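Local atomic coordinates of L-2,4-diaminobutyric acid acetyltransferase (Geobacillus sp., PDB entry 6SJY), a protein that catalyses acetyl transfer from acetyl coenzyme A to L-2,4-diaminobutyrate, a step in the biosynthesis of the chemical chaperone ectoine. Residues F63-R68 with F77-A82; F111-V116 with E158-I163; S135-V140 with I163-N168. All coordinates share one frame; numbering follows the deposited sequence.

Interaction 1: residues F63-R68 with F77-A82; sequences FISAFR and FVWQVA. With 9YT ((2~{S})-4-acetamido-2-azanyl-butanoic acid), chain E.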
loop_
_atom_site.group_PDB
_atom_site.type_symbol
_atom_site.label_atom_id
_atom_site.label_comp_id
_atom_site.label_asym_id
_atom_site.label_seq_id
_atom_site.Cartn_x
_atom_site.Cartn_y
_atom_site.Cartn_z
ATOM N N PHE A 63 1.329 -6.144 -14.477
ATOM C CA PHE A 63 0.931 -5.158 -13.508
ATOM C C PHE A 63 2.183 -4.432 -13.044
ATOM O O PHE A 63 3.205 -5.042 -12.747
ATOM C CB PHE A 63 0.306 -5.852 -12.307
ATOM C CG PHE A 63 -0.200 -4.900 -11.237
ATOM C CD1 PHE A 63 -1.236 -4.042 -11.498
ATOM C CD2 PHE A 63 0.355 -4.904 -9.959
ATOM C CE1 PHE A 63 -1.760 -3.204 -10.509
ATOM C CE2 PHE A 63 -0.146 -4.074 -8.985
ATOM C CZ PHE A 63 -1.178 -3.174 -9.266
ATOM N N ILE A 64 2.034 -3.140 -12.887
ATOM C CA ILE A 64 2.947 -2.335 -12.154
ATOM C C ILE A 64 2.207 -1.402 -11.208
ATOM O O ILE A 64 1.253 -0.681 -11.600
ATOM C CB ILE A 64 3.839 -1.616 -13.133
ATOM C CG1 ILE A 64 4.873 -0.760 -12.457
ATOM C CG2 ILE A 64 3.043 -0.722 -14.062
ATOM C CD1 ILE A 64 5.936 -0.401 -13.504
ATOM N N SER A 65 2.627 -1.426 -9.953
ATOM C CA SER A 65 2.119 -0.521 -8.919
ATOM C C SER A 65 3.193 0.466 -8.551
ATOM O O SER A 65 4.364 0.103 -8.435
ATOM C CB SER A 65 1.751 -1.277 -7.654
ATOM O OG SER A 65 2.709 -2.224 -7.176
ATOM N N ALA A 66 2.779 1.700 -8.311
ATOM C CA ALA A 66 3.690 2.689 -7.856
ATOM C C ALA A 66 2.915 3.752 -7.135
ATOM O O ALA A 66 1.700 3.832 -7.289
ATOM C CB ALA A 66 4.420 3.315 -9.048
ATOM N N PHE A 67 3.608 4.559 -6.362
ATOM C CA PHE A 67 3.011 5.731 -5.733
ATOM C C PHE A 67 4.038 6.804 -5.637
ATOM O O PHE A 67 5.207 6.513 -5.558
ATOM C CB PHE A 67 2.546 5.393 -4.318
ATOM C CG PHE A 67 3.598 4.753 -3.425
ATOM C CD1 PHE A 67 4.422 5.549 -2.611
ATOM C CD2 PHE A 67 3.708 3.389 -3.327
ATOM C CE1 PHE A 67 5.336 4.997 -1.727
ATOM C CE2 PHE A 67 4.630 2.825 -2.473
ATOM C CZ PHE A 67 5.470 3.625 -1.676
ATOM N N ARG A 68 3.569 8.027 -5.548
ATOM C CA ARG A 68 4.338 9.155 -5.202
ATOM C C ARG A 68 4.578 9.263 -3.771
ATOM O O ARG A 68 3.673 9.164 -2.972
ATOM C CB ARG A 68 3.751 10.421 -5.734
ATOM C CG ARG A 68 3.703 10.302 -7.253
ATOM C CD ARG A 68 3.201 11.516 -7.984
ATOM N NE ARG A 68 4.159 12.587 -8.002
ATOM C CZ ARG A 68 4.246 13.527 -8.944
ATOM N NH1 ARG A 68 3.470 13.515 -10.042
ATOM N NH2 ARG A 68 5.168 14.470 -8.804
ATOM N N PHE A 77 7.867 5.887 -6.226
ATOM C CA PHE A 77 8.302 4.592 -5.818
ATOM C C PHE A 77 7.585 3.532 -6.584
ATOM O O PHE A 77 6.340 3.511 -6.599
ATOM C CB PHE A 77 8.088 4.390 -4.334
ATOM C CG PHE A 77 8.642 3.118 -3.844
ATOM C CD1 PHE A 77 7.915 1.959 -3.878
ATOM C CD2 PHE A 77 9.950 3.077 -3.398
ATOM C CE1 PHE A 77 8.492 0.762 -3.460
ATOM C CE2 PHE A 77 10.545 1.883 -2.998
ATOM C CZ PHE A 77 9.813 0.728 -3.011
ATOM N N VAL A 78 8.346 2.643 -7.227
ATOM C CA VAL A 78 7.774 1.518 -7.943
ATOM C C VAL A 78 7.852 0.328 -7.040
ATOM O O VAL A 78 8.915 -0.107 -6.624
ATOM C CB VAL A 78 8.444 1.249 -9.282
ATOM C CG1 VAL A 78 7.877 -0.015 -9.928
ATOM C CG2 VAL A 78 8.277 2.460 -10.155
ATOM N N TRP A 79 6.670 -0.151 -6.707
ATOM C CA TRP A 79 6.437 -1.186 -5.740
ATOM C C TRP A 79 6.525 -2.553 -6.388
ATOM O O TRP A 79 7.382 -3.262 -6.030
ATOM C CB TRP A 79 5.062 -0.968 -5.051
ATOM C CG TRP A 79 4.689 -1.935 -3.955
ATOM C CD1 TRP A 79 5.345 -3.087 -3.544
ATOM C CD2 TRP A 79 3.540 -1.834 -3.142
ATOM N NE1 TRP A 79 4.638 -3.690 -2.533
ATOM C CE2 TRP A 79 3.534 -2.931 -2.275
ATOM C CE3 TRP A 79 2.524 -0.884 -3.033
ATOM C CZ2 TRP A 79 2.572 -3.093 -1.333
ATOM C CZ3 TRP A 79 1.540 -1.076 -2.108
ATOM C CH2 TRP A 79 1.571 -2.155 -1.274
ATOM N N GLN A 80 5.599 -2.954 -7.252
ATOM C CA GLN A 80 5.668 -4.276 -7.845
ATOM C C GLN A 80 5.653 -4.178 -9.370
ATOM O O GLN A 80 4.988 -3.300 -9.941
ATOM C CB GLN A 80 4.572 -5.207 -7.366
ATOM C CG GLN A 80 4.582 -5.468 -5.893
ATOM C CD GLN A 80 3.681 -6.616 -5.426
ATOM O OE1 GLN A 80 2.460 -6.484 -5.297
ATOM N NE2 GLN A 80 4.303 -7.725 -5.084
ATOM N N VAL A 81 6.387 -5.091 -10.005
ATOM C CA VAL A 81 6.345 -5.274 -11.431
ATOM C C VAL A 81 6.167 -6.749 -11.638
ATOM O O VAL A 81 6.958 -7.522 -11.135
ATOM C CB VAL A 81 7.657 -4.829 -12.086
ATOM C CG1 VAL A 81 7.529 -4.915 -13.595
ATOM C CG2 VAL A 81 7.984 -3.415 -11.650
ATOM N N ALA A 82 5.096 -7.145 -12.315
ATOM C CA ALA A 82 4.799 -8.562 -12.534
ATOM C C ALA A 82 4.445 -8.746 -13.991
ATOM O O ALA A 82 3.778 -7.869 -14.562
ATOM C CB ALA A 82 3.613 -8.980 -11.728
HETATM C C01 9YT E . 10.816 -3.373 -8.726
HETATM C C02 9YT E . 10.294 -4.647 -8.175
HETATM O O03 9YT E . 10.413 -5.662 -8.924
HETATM N N04 9YT E . 9.820 -4.336 -6.783
HETATM C C05 9YT E . 9.117 -5.167 -5.834
HETATM C C06 9YT E . 9.917 -6.108 -5.023
HETATM C C07 9YT E . 9.131 -6.514 -3.807
HETATM N N08 9YT E . 9.880 -7.510 -3.069
HETATM C C09 9YT E . 7.744 -7.043 -4.184
HETATM O O10 9YT E . 6.874 -6.761 -3.337
HETATM O O11 9YT E . 7.497 -7.689 -5.270
HETATM O O HOH W 1 1.757 -3.738 -5.230
#
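Phe67 and Phe77 lie side by side. The ring planes are turned 27° from each other and displaced, with little face-to-face overlap. The Phe67 face receives Phe77 CB, 4.0 Å from the ring centroid, in a CH-pi contact. Phe67 CG stands between its backbone N and carbonyl carbon (chi1 53°), and the ring leans toward Phe77. Trp79 CE3 comes up at the edge of the Phe67 ring. The two strands form an antiparallel hairpin, and the second carries a classic beta bulge, with Trp79 and Gln80 opposite Ser65. Such a bulge is a familiar feature of the fourth strand of GNAT enzymes. Trp79 N donates to Ser65 O, and Gln80 N reaches Ser65 OG, 3.0 Å away. A water over the centre of the Trp79 ring joins Ser65 OG to Gln80 OE1, which also bonds Tyr40. Gln80 NE2 donates almost straight (171°) to O11 of the bound product, at 3.2 Å, and also bonds Asp33 O. A leucine at Gln80 would probably cost O11 this donor and leave the Tyr40 hydroxyl and Asp33 O without their bonds to the amide. On the other face Ile64 CD1 is 4.1 Å from Val81 CG2, and helix 92-101 packs on Ile64.

Interaction 2: residues F111-V116 with E158-I163; sequences FIETTV and EPLFVI. With 9YT ((2~{S})-4-acetamido-2-azanyl-butanoic acid), chain E.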
loop_
_atom_site.group_PDB
_atom_site.type_symbol
_atom_site.label_atom_id
_atom_site.label_comp_id
_atom_site.label_asym_id
_atom_site.label_seq_id
_atom_site.Cartn_x
_atom_site.Cartn_y
_atom_site.Cartn_z
ATOM N N PHE A 111 12.775 11.624 -9.544
ATOM C CA PHE A 111 13.477 10.386 -9.161
ATOM C C PHE A 111 12.486 9.242 -9.174
ATOM O O PHE A 111 11.341 9.437 -8.779
ATOM C CB PHE A 111 14.030 10.386 -7.764
ATOM C CG PHE A 111 15.032 11.414 -7.487
ATOM C CD1 PHE A 111 16.396 11.140 -7.689
ATOM C CD2 PHE A 111 14.657 12.630 -6.916
ATOM C CE1 PHE A 111 17.358 12.074 -7.404
ATOM C CE2 PHE A 111 15.615 13.558 -6.615
ATOM C CZ PHE A 111 16.976 13.275 -6.851
ATOM N N ILE A 112 12.926 8.070 -9.610
ATOM C CA ILE A 112 12.218 6.812 -9.445
ATOM C C ILE A 112 13.011 5.975 -8.446
ATOM O O ILE A 112 14.249 5.849 -8.572
ATOM C CB ILE A 112 12.128 6.052 -10.739
ATOM C CG1 ILE A 112 11.400 6.876 -11.780
ATOM C CG2 ILE A 112 11.467 4.712 -10.528
ATOM C CD1 ILE A 112 11.526 6.369 -13.201
ATOM N N GLU A 113 12.349 5.483 -7.408
ATOM C CA GLU A 113 12.988 4.553 -6.462
ATOM C C GLU A 113 12.262 3.258 -6.503
ATOM O O GLU A 113 11.022 3.196 -6.714
ATOM C CB GLU A 113 12.967 5.047 -5.033
ATOM C CG GLU A 113 13.685 6.300 -4.802
ATOM C CD GLU A 113 13.760 6.683 -3.324
ATOM O OE1 GLU A 113 14.539 7.558 -3.061
ATOM O OE2 GLU A 113 13.057 6.166 -2.445
ATOM N N THR A 114 13.002 2.207 -6.301
ATOM C CA THR A 114 12.461 0.887 -6.264
ATOM C C THR A 114 13.455 -0.017 -5.565
ATOM O O THR A 114 14.585 0.372 -5.329
ATOM C CB THR A 114 12.061 0.386 -7.651
ATOM O OG1 THR A 114 11.261 -0.811 -7.532
ATOM C CG2 THR A 114 13.282 0.015 -8.528
ATOM N N THR A 115 13.055 -1.254 -5.326
ATOM C CA THR A 115 13.877 -2.267 -4.675
ATOM C C THR A 115 13.845 -3.480 -5.622
ATOM O O THR A 115 12.829 -3.768 -6.149
ATOM C CB THR A 115 13.223 -2.440 -3.340
ATOM O OG1 THR A 115 13.946 -1.770 -2.296
ATOM C CG2 THR A 115 12.725 -3.680 -3.063
ATOM N N VAL A 116 14.987 -4.130 -5.881
ATOM C CA VAL A 116 15.059 -5.246 -6.816
ATOM C C VAL A 116 15.746 -6.395 -6.124
ATOM O O VAL A 116 16.910 -6.275 -5.703
ATOM C CB VAL A 116 15.847 -4.940 -8.087
ATOM C CG1 VAL A 116 15.753 -6.094 -9.077
ATOM C CG2 VAL A 116 15.326 -3.665 -8.732
ATOM N N GLU A 158 16.661 -6.631 -0.489
ATOM C CA GLU A 158 15.963 -5.719 -1.363
ATOM C C GLU A 158 16.804 -4.468 -1.549
ATOM O O GLU A 158 16.530 -3.410 -0.977
ATOM C CB GLU A 158 14.622 -5.402 -0.709
ATOM C CG GLU A 158 13.658 -6.583 -0.753
ATOM C CD GLU A 158 13.155 -6.893 -2.183
ATOM O OE1 GLU A 158 13.062 -6.011 -3.029
ATOM O OE2 GLU A 158 12.779 -8.020 -2.494
ATOM N N PRO A 159 17.853 -4.574 -2.364
ATOM C CA PRO A 159 18.682 -3.403 -2.639
ATOM C C PRO A 159 17.882 -2.256 -3.285
ATOM O O PRO A 159 17.048 -2.521 -4.089
ATOM C CB PRO A 159 19.743 -3.918 -3.598
ATOM C CG PRO A 159 19.551 -5.366 -3.750
ATOM C CD PRO A 159 18.308 -5.789 -3.051
ATOM N N LEU A 160 18.170 -1.006 -2.900
ATOM C CA LEU A 160 17.549 0.206 -3.479
ATOM C C LEU A 160 18.155 0.684 -4.801
ATOM O O LEU A 160 19.363 0.902 -4.886
ATOM C CB LEU A 160 17.710 1.338 -2.486
ATOM C CG LEU A 160 17.035 2.677 -2.774
ATOM C CD1 LEU A 160 15.511 2.509 -2.761
ATOM C CD2 LEU A 160 17.486 3.657 -1.723
ATOM N N PHE A 161 17.326 0.808 -5.831
ATOM C CA PHE A 161 17.704 1.431 -7.081
ATOM C C PHE A 161 17.099 2.799 -7.152
ATOM O O PHE A 161 15.885 2.918 -6.946
ATOM C CB PHE A 161 17.205 0.612 -8.273
ATOM C CG PHE A 161 17.914 -0.676 -8.471
ATOM C CD1 PHE A 161 18.097 -1.580 -7.420
ATOM C CD2 PHE A 161 18.359 -1.034 -9.742
ATOM C CE1 PHE A 161 18.744 -2.809 -7.641
ATOM C CE2 PHE A 161 18.980 -2.253 -9.976
ATOM C CZ PHE A 161 19.195 -3.138 -8.924
ATOM N N VAL A 162 17.905 3.837 -7.350
ATOM C CA VAL A 162 17.401 5.223 -7.538
ATOM C C VAL A 162 17.789 5.678 -8.929
ATOM O O VAL A 162 18.965 5.662 -9.280
ATOM C CB VAL A 162 17.980 6.147 -6.466
ATOM C CG1 VAL A 162 17.497 7.574 -6.606
ATOM C CG2 VAL A 162 17.649 5.647 -5.066
ATOM N N ILE A 163 16.811 6.103 -9.700
ATOM C CA ILE A 163 16.978 6.643 -11.019
ATOM C C ILE A 163 16.711 8.123 -10.950
ATOM O O ILE A 163 15.609 8.547 -10.569
ATOM C CB ILE A 163 16.038 5.990 -11.997
ATOM C CG1 ILE A 163 16.359 4.526 -12.079
ATOM C CG2 ILE A 163 16.124 6.631 -13.387
ATOM C CD1 ILE A 163 15.429 3.830 -13.063
HETATM C C01 9YT E . 10.816 -3.373 -8.726
HETATM C C02 9YT E . 10.294 -4.647 -8.175
HETATM O O03 9YT E . 10.413 -5.662 -8.924
HETATM N N04 9YT E . 9.820 -4.336 -6.783
HETATM C C05 9YT E . 9.117 -5.167 -5.834
HETATM C C06 9YT E . 9.917 -6.108 -5.023
HETATM C C07 9YT E . 9.131 -6.514 -3.807
HETATM N N08 9YT E . 9.880 -7.510 -3.069
HETATM C C09 9YT E . 7.744 -7.043 -4.184
HETATM O O10 9YT E . 6.874 -6.761 -3.337
HETATM O O11 9YT E . 7.497 -7.689 -5.270
HETATM O O HOH W 2 12.411 -6.481 -5.304
#
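Val116 and Phe161 make the main apolar contact. Their side chains cross at about a right angle. Val116 CG2 sits over the centre of the Phe161 ring, 3.7 Å from the centroid and only 11° off the ring normal, a clean CH-pi contact. Val116 CG1 is anti to the backbone N (chi1 -174°), and CG2 is the branch left to point at the ring. At the far end Phe111 CD1 meets Val162 CG1 obliquely at 3.9 Å. On the opposite face of the sheet from Phe161, Glu113 and Val162 lie side by side, CG of Glu113 near CG2 of Val162, while the Glu113 carboxylate turns to Tyr46 of the second subunit.

Backbone bonds knit the strands in antiparallel register. Ile112 pairs with Ile163 and Thr114 with Phe161, each by two N-H to O bonds. Val116 N extends the ladder to Pro159 O at 3.2 Å, just past the end of strand 111-115. CA-H to O contacts fill in between, such as Thr115 CA to Pro159 O.

Polar groups near the product include side chains and one backbone carbonyl. Thr114 OG1 is bonded to Val78 O on the neighbouring strand. Thr115 O lies 3.1 Å from the product's N04. Glu158 is bent at chi2 (-69°), which brings OE2 to the amino nitrogen N08 at 3.0 Å, a weak bond.

N08 belongs to the alpha-amino end of the product and N04 to its acetylated amide. The paired strands therefore meet both ends of the molecule, consistent with a part in recognising and orienting the diaminobutyrate substrate.

Interaction 3: residues S135-V140 with I163-N168; sequences SIPSTV and IGPFFN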
loop_
_atom_site.group_PDB
_atom_site.type_symbol
_atom_site.label_atom_id
_atom_site.label_comp_id
_atom_site.label_asym_id
_atom_site.label_seq_id
_atom_site.Cartn_x
_atom_site.Cartn_y
_atom_site.Cartn_z
ATOM N N SER A 135 19.428 8.114 -20.633
ATOM C CA SER A 135 20.593 8.845 -20.118
ATOM C C SER A 135 20.340 9.549 -18.828
ATOM O O SER A 135 20.654 10.696 -18.692
ATOM C CB SER A 135 21.122 9.858 -21.137
ATOM O OG SER A 135 21.127 9.237 -22.398
ATOM N N ILE A 136 19.867 8.816 -17.835
ATOM C CA ILE A 136 19.587 9.384 -16.533
ATOM C C ILE A 136 20.534 8.658 -15.591
ATOM O O ILE A 136 20.700 7.500 -15.702
ATOM C CB ILE A 136 18.141 9.018 -16.088
ATOM C CG1 ILE A 136 17.079 9.506 -17.062
ATOM C CG2 ILE A 136 17.831 9.631 -14.740
ATOM C CD1 ILE A 136 15.692 8.923 -16.738
ATOM N N PRO A 137 21.036 9.329 -14.586
ATOM C CA PRO A 137 21.829 8.610 -13.605
ATOM C C PRO A 137 21.084 7.523 -12.834
ATOM O O PRO A 137 19.894 7.650 -12.597
ATOM C CB PRO A 137 22.243 9.707 -12.617
ATOM C CG PRO A 137 22.079 10.997 -13.327
ATOM C CD PRO A 137 21.024 10.788 -14.370
ATOM N N SER A 138 21.781 6.463 -12.472
ATOM C CA SER A 138 21.254 5.445 -11.652
ATOM C C SER A 138 22.225 5.157 -10.542
ATOM O O SER A 138 23.414 5.217 -10.726
ATOM C CB SER A 138 20.890 4.229 -12.485
ATOM O OG SER A 138 21.987 3.595 -13.045
ATOM N N THR A 139 21.711 4.799 -9.385
ATOM C CA THR A 139 22.458 4.556 -8.183
ATOM C C THR A 139 21.856 3.332 -7.511
ATOM O O THR A 139 20.630 3.236 -7.389
ATOM C CB THR A 139 22.290 5.761 -7.261
ATOM O OG1 THR A 139 22.656 6.963 -7.971
ATOM C CG2 THR A 139 23.040 5.611 -5.942
ATOM N N VAL A 140 22.693 2.388 -7.115
ATOM C CA VAL A 140 22.279 1.133 -6.481
ATOM C C VAL A 140 22.921 1.088 -5.127
ATOM O O VAL A 140 24.137 1.214 -5.058
ATOM C CB VAL A 140 22.742 -0.087 -7.265
ATOM C CG1 VAL A 140 22.306 -1.372 -6.549
ATOM C CG2 VAL A 140 22.197 -0.079 -8.674
ATOM N N ILE A 163 16.811 6.103 -9.700
ATOM C CA ILE A 163 16.978 6.643 -11.019
ATOM C C ILE A 163 16.711 8.123 -10.950
ATOM O O ILE A 163 15.609 8.547 -10.569
ATOM C CB ILE A 163 16.038 5.990 -11.997
ATOM C CG1 ILE A 163 16.359 4.526 -12.079
ATOM C CG2 ILE A 163 16.124 6.631 -13.387
ATOM C CD1 ILE A 163 15.429 3.830 -13.063
ATOM N N GLY A 164 17.728 8.919 -11.278
ATOM C CA GLY A 164 17.613 10.351 -11.337
ATOM C C GLY A 164 18.793 11.030 -10.707
ATOM O O GLY A 164 19.720 10.375 -10.296
ATOM N N PRO A 165 18.766 12.345 -10.611
ATOM C CA PRO A 165 17.653 13.219 -11.001
ATOM C C PRO A 165 17.405 13.361 -12.487
ATOM O O PRO A 165 18.313 13.204 -13.290
ATOM C CB PRO A 165 18.032 14.520 -10.379
ATOM C CG PRO A 165 19.520 14.499 -10.399
ATOM C CD PRO A 165 19.973 13.086 -10.299
ATOM N N PHE A 166 16.127 13.462 -12.840
ATOM C CA PHE A 166 15.685 13.827 -14.154
ATOM C C PHE A 166 14.438 14.724 -13.974
ATOM O O PHE A 166 14.110 15.167 -12.855
ATOM C CB PHE A 166 15.441 12.605 -15.016
ATOM C CG PHE A 166 14.274 11.747 -14.576
ATOM C CD1 PHE A 166 14.343 10.976 -13.409
ATOM C CD2 PHE A 166 13.149 11.647 -15.371
ATOM C CE1 PHE A 166 13.297 10.181 -13.016
ATOM C CE2 PHE A 166 12.102 10.837 -14.990
ATOM C CZ PHE A 166 12.173 10.117 -13.799
ATOM N N PHE A 167 13.810 15.088 -15.068
ATOM C CA PHE A 167 12.570 15.831 -14.988
ATOM C C PHE A 167 11.573 15.220 -15.941
ATOM O O PHE A 167 11.718 15.347 -17.106
ATOM C CB PHE A 167 12.765 17.337 -15.223
ATOM C CG PHE A 167 11.475 18.123 -15.027
ATOM C CD1 PHE A 167 10.908 18.238 -13.751
ATOM C CD2 PHE A 167 10.777 18.638 -16.119
ATOM C CE1 PHE A 167 9.705 18.893 -13.553
ATOM C CE2 PHE A 167 9.572 19.316 -15.932
ATOM C CZ PHE A 167 9.026 19.426 -14.644
ATOM N N ASN A 168 10.570 14.536 -15.401
ATOM C CA ASN A 168 9.506 13.911 -16.160
ATOM C C ASN A 168 8.415 14.933 -16.530
ATOM O O ASN A 168 7.515 15.286 -15.725
ATOM C CB ASN A 168 8.894 12.758 -15.357
ATOM C CG ASN A 168 8.156 11.758 -16.235
ATOM O OD1 ASN A 168 8.675 11.353 -17.251
ATOM N ND2 ASN A 168 6.955 11.360 -15.846
HETATM O O HOH W 3 20.445 8.123 -8.947
#
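Ile136 and Gly164 form the tight part of this contact. Ile136 CG2 presses on Gly164 CA at 3.5 Å, closer than usual for two carbons. The same methyl meets Ile163 CG2 at 3.7 Å and Phe166 CB at 3.8 Å. Ile136 CG2 is anti to the backbone N, beside the carbonyl carbon; CG1 takes the place beside the N (chi1 -59°) and carries CD1 over one face of the Phe166 ring. There CD1 makes a CH-pi contact, 4.1 Å from the ring centroid and offset toward the rim. The Ile136 and Phe166 side chains lie at a slant to each other. Gly164 has a backbone that calls for glycine: phi 137° with psi near 180° would bring a CB too near the Ile163 carbonyl O, and Phe166 CD1 would also be in its way. Tyr130 of helix 121-133 packs on Ile136.

This is where the last two strands of the sheet begin to part. In the GNAT arrangement the final strand, 158-163, lies between strands 111-115 and 138-144. Ser138 and Ile163 form one antiparallel non-hydrogen-bonded pair. Beside it Gly164 N donates to Pro137 O at 2.8 Å. Residues 164-168 form no regular strand, though Phe166 still bonds Arg110 by its backbone. A cis peptide leads into Pro165.

The solvent side is looser. Pro137 and Pro165 are both exposed and touch lightly, CG of Pro137 to CD of Pro165 at 4.2 Å. Gly164 O accepts a bond from a water, which in turn accepts one from Thr139 OG1, each 2.7 Å long. The water thus bridges Thr139 and Gly164, which do not touch directly. Before Pro137 the chain emerges from helix 121-133, whose end is closed by a Schellman motif at Ser135.

Interaction 1 comes first along the chain and closes a short hairpin loop between strands 59-68 and 75-83. It is complete before interaction 2 opens. Interaction 2 closes a much longer loop, which holds helix 121-133 and strand 138-144. Interaction 3 starts inside that loop and ends beyond it, so the two cross, and they share Ile163. Strands 75-83 and 111-115 are parallel neighbours, joined by Val78 N to Glu113 O. The bound product touches both interactions 1 and 2. Val162 N to Thr139 O then carries the sheet outward to strand 138-144. Interaction 3 lies at that outer end, away from interaction 1.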